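Local structure of alpha-amylase (Eubacterium rectale DSM 17629, 6AZ5) at residues F5-Y10 with V23-W28. The protein probably binds starch-type glucans as a family 41 carbohydrate-binding module of a surface-anchored bacterial alpha-amylase. Numbering follows the deposited sequence.
Sequences FTIYYY and VDLWMW
I7 and Y9 on strand 3-10 face V23 and L25 across the interior with no hydrogen bond between the backbones, whose closest CA atoms, those of Y9 and L25, are 9.3 Å apart. Side chains, not backbone bonds, join the two segments here. I7 and L25 meet tip to tip, I7 CD1 lying 3.7 Å from L25 CD1. The same leucine methyl also lies 4.0 Å from I7 CG2, so both methyl groups of the isoleucine take part. CG1 of I7 stands anti to the backbone N (chi1 171°), and a second extended torsion carries CD1 across to the leucine. Beta-branched isoleucine suits a strand, while leucine, branched one carbon further out at CG, presents a methyl, CD1, to the isoleucine from the other side. This is the packing of a beta-sandwich, the fold of CBM41 modules: two layers of strands face each other, and strand 3-10 pairs instead with 49-58 and 99-103. Next along, V23 crosses the Y9 side chain at about a right angle, its CG1 4.0 Å from Y9 CE2 and obliquely placed against the ring. Tyrosine meets this compact valine with the ring carbons CD2 and CE2, and keeps a polar end, whose OH hydrogen-bonds with D104 and N11. On the reverse side of strand 24-29, D24 turns away from this apolar layer, and its carboxylate forms a salt bridge with R72 and hydrogen bonds with S35 and N75.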
loop_
_atom_site.group_PDB
_atom_site.type_symbol
_atom_site.label_atom_id
_atom_site.label_comp_id
_atom_site.label_asym_id
_atom_site.label_seq_id
_atom_site.Cartn_x
_atom_site.Cartn_y
_atom_site.Cartn_z
ATOM N N PHE A 5 1.817 1.530 -10.623
ATOM C CA PHE A 5 1.329 0.288 -10.050
ATOM C C PHE A 5 0.219 0.570 -9.047
ATOM O O PHE A 5 0.077 1.683 -8.557
ATOM C CB PHE A 5 2.463 -0.500 -9.386
ATOM C CG PHE A 5 3.159 0.236 -8.273
ATOM C CD1 PHE A 5 4.249 1.054 -8.537
ATOM C CD2 PHE A 5 2.741 0.089 -6.958
ATOM C CE1 PHE A 5 4.900 1.725 -7.513
ATOM C CE2 PHE A 5 3.385 0.760 -5.929
ATOM C CZ PHE A 5 4.466 1.578 -6.207
ATOM N N THR A 6 -0.575 -0.452 -8.769
ATOM C CA THR A 6 -1.632 -0.363 -7.780
ATOM C C THR A 6 -1.175 -1.074 -6.517
ATOM O O THR A 6 -0.503 -2.104 -6.587
ATOM C CB THR A 6 -2.939 -0.995 -8.299
ATOM O OG1 THR A 6 -3.337 -0.337 -9.507
ATOM C CG2 THR A 6 -4.047 -0.869 -7.275
ATOM N N ILE A 7 -1.514 -0.526 -5.360
ATOM C CA ILE A 7 -1.234 -1.230 -4.121
ATOM C C ILE A 7 -2.477 -1.290 -3.236
ATOM O O ILE A 7 -3.098 -0.269 -2.923
ATOM C CB ILE A 7 -0.032 -0.599 -3.365
ATOM C CG1 ILE A 7 0.106 -1.210 -1.975
ATOM C CG2 ILE A 7 -0.164 0.908 -3.275
ATOM C CD1 ILE A 7 1.494 -1.030 -1.391
ATOM N N TYR A 8 -2.850 -2.516 -2.881
ATOM C CA TYR A 8 -3.960 -2.782 -1.975
ATOM C C TYR A 8 -3.448 -2.964 -0.555
ATOM O O TYR A 8 -2.383 -3.547 -0.351
ATOM C CB TYR A 8 -4.722 -4.041 -2.385
ATOM C CG TYR A 8 -5.318 -4.029 -3.773
ATOM C CD1 TYR A 8 -5.804 -2.863 -4.341
ATOM C CD2 TYR A 8 -5.407 -5.202 -4.510
ATOM C CE1 TYR A 8 -6.361 -2.868 -5.611
ATOM C CE2 TYR A 8 -5.955 -5.215 -5.778
ATOM C CZ TYR A 8 -6.426 -4.045 -6.325
ATOM O OH TYR A 8 -6.972 -4.058 -7.587
ATOM N N TYR A 9 -4.217 -2.485 0.423
ATOM C CA TYR A 9 -3.850 -2.640 1.831
ATOM C C TYR A 9 -5.013 -3.139 2.680
ATOM O O TYR A 9 -6.133 -2.632 2.592
ATOM C CB TYR A 9 -3.326 -1.319 2.397
ATOM C CG TYR A 9 -3.128 -1.311 3.897
ATOM C CD1 TYR A 9 -2.083 -2.016 4.487
ATOM C CD2 TYR A 9 -3.976 -0.582 4.728
ATOM C CE1 TYR A 9 -1.895 -2.007 5.862
ATOM C CE2 TYR A 9 -3.793 -0.563 6.103
ATOM C CZ TYR A 9 -2.752 -1.278 6.665
ATOM O OH TYR A 9 -2.569 -1.262 8.031
ATOM N N TYR A 10 -4.747 -4.142 3.503
ATOM C CA TYR A 10 -5.783 -4.663 4.376
ATOM C C TYR A 10 -5.355 -4.612 5.834
ATOM O O TYR A 10 -4.230 -4.974 6.185
ATOM C CB TYR A 10 -6.154 -6.100 3.997
ATOM C CG TYR A 10 -7.161 -6.718 4.939
ATOM C CD1 TYR A 10 -8.520 -6.479 4.789
ATOM C CD2 TYR A 10 -6.750 -7.538 5.986
ATOM C CE1 TYR A 10 -9.444 -7.038 5.656
ATOM C CE2 TYR A 10 -7.669 -8.103 6.858
ATOM C CZ TYR A 10 -9.011 -7.849 6.688
ATOM O OH TYR A 10 -9.927 -8.408 7.550
ATOM N N VAL A 23 -5.917 6.862 6.314
ATOM C CA VAL A 23 -4.938 5.785 6.142
ATOM C C VAL A 23 -4.003 6.114 4.985
ATOM O O VAL A 23 -4.465 6.421 3.882
ATOM C CB VAL A 23 -5.621 4.431 5.866
ATOM C CG1 VAL A 23 -4.599 3.305 5.869
ATOM C CG2 VAL A 23 -6.715 4.165 6.881
ATOM N N ASP A 24 -2.696 6.072 5.227
ATOM C CA ASP A 24 -1.746 6.248 4.132
ATOM C C ASP A 24 -0.573 5.273 4.206
ATOM O O ASP A 24 -0.549 4.353 5.030
ATOM C CB ASP A 24 -1.228 7.701 4.067
ATOM C CG ASP A 24 -0.429 8.128 5.302
ATOM O OD1 ASP A 24 0.241 7.288 5.939
ATOM O OD2 ASP A 24 -0.454 9.337 5.629
ATOM N N LEU A 25 0.377 5.480 3.305
ATOM C CA LEU A 25 1.640 4.770 3.308
ATOM C C LEU A 25 2.752 5.792 3.426
ATOM O O LEU A 25 2.756 6.787 2.706
ATOM C CB LEU A 25 1.831 3.952 2.028
ATOM C CG LEU A 25 0.808 2.902 1.624
ATOM C CD1 LEU A 25 1.196 2.303 0.273
ATOM C CD2 LEU A 25 0.688 1.819 2.702
ATOM N N TRP A 26 3.689 5.549 4.333
ATOM C CA TRP A 26 4.914 6.326 4.368
ATOM C C TRP A 26 5.962 5.581 3.552
ATOM O O TRP A 26 6.335 4.463 3.893
ATOM C CB TRP A 26 5.392 6.540 5.800
ATOM C CG TRP A 26 6.462 7.565 5.906
ATOM C CD1 TRP A 26 7.807 7.348 5.953
ATOM C CD2 TRP A 26 6.279 8.983 5.967
ATOM N NE1 TRP A 26 8.474 8.544 6.048
ATOM C CE2 TRP A 26 7.556 9.564 6.060
ATOM C CE3 TRP A 26 5.156 9.820 5.957
ATOM C CZ2 TRP A 26 7.746 10.943 6.137
ATOM C CZ3 TRP A 26 5.344 11.184 6.040
ATOM C CH2 TRP A 26 6.629 11.732 6.127
ATOM N N MET A 27 6.427 6.185 2.466
ATOM C CA MET A 27 7.300 5.463 1.551
ATOM C C MET A 27 8.614 6.186 1.318
ATOM O O MET A 27 8.685 7.412 1.429
ATOM C CB MET A 27 6.580 5.227 0.221
ATOM C CG MET A 27 5.173 4.689 0.376
ATOM S SD MET A 27 4.348 4.417 -1.209
ATOM C CE MET A 27 5.111 2.880 -1.727
ATOM N N TRP A 28 9.657 5.416 1.016
ATOM C CA TRP A 28 10.972 5.975 0.713
ATOM C C TRP A 28 11.739 5.110 -0.294
ATOM O O TRP A 28 11.359 3.969 -0.555
ATOM C CB TRP A 28 11.785 6.152 1.994
ATOM C CG TRP A 28 12.102 4.881 2.731
ATOM C CD1 TRP A 28 13.256 4.166 2.652
ATOM C CD2 TRP A 28 11.267 4.189 3.674
ATOM N NE1 TRP A 28 13.194 3.073 3.477
ATOM C CE2 TRP A 28 11.987 3.065 4.118
ATOM C CE3 TRP A 28 9.983 4.412 4.179
ATOM C CZ2 TRP A 28 11.463 2.157 5.038
ATOM C CZ3 TRP A 28 9.468 3.517 5.098
ATOM C CH2 TRP A 28 10.205 2.399 5.516
#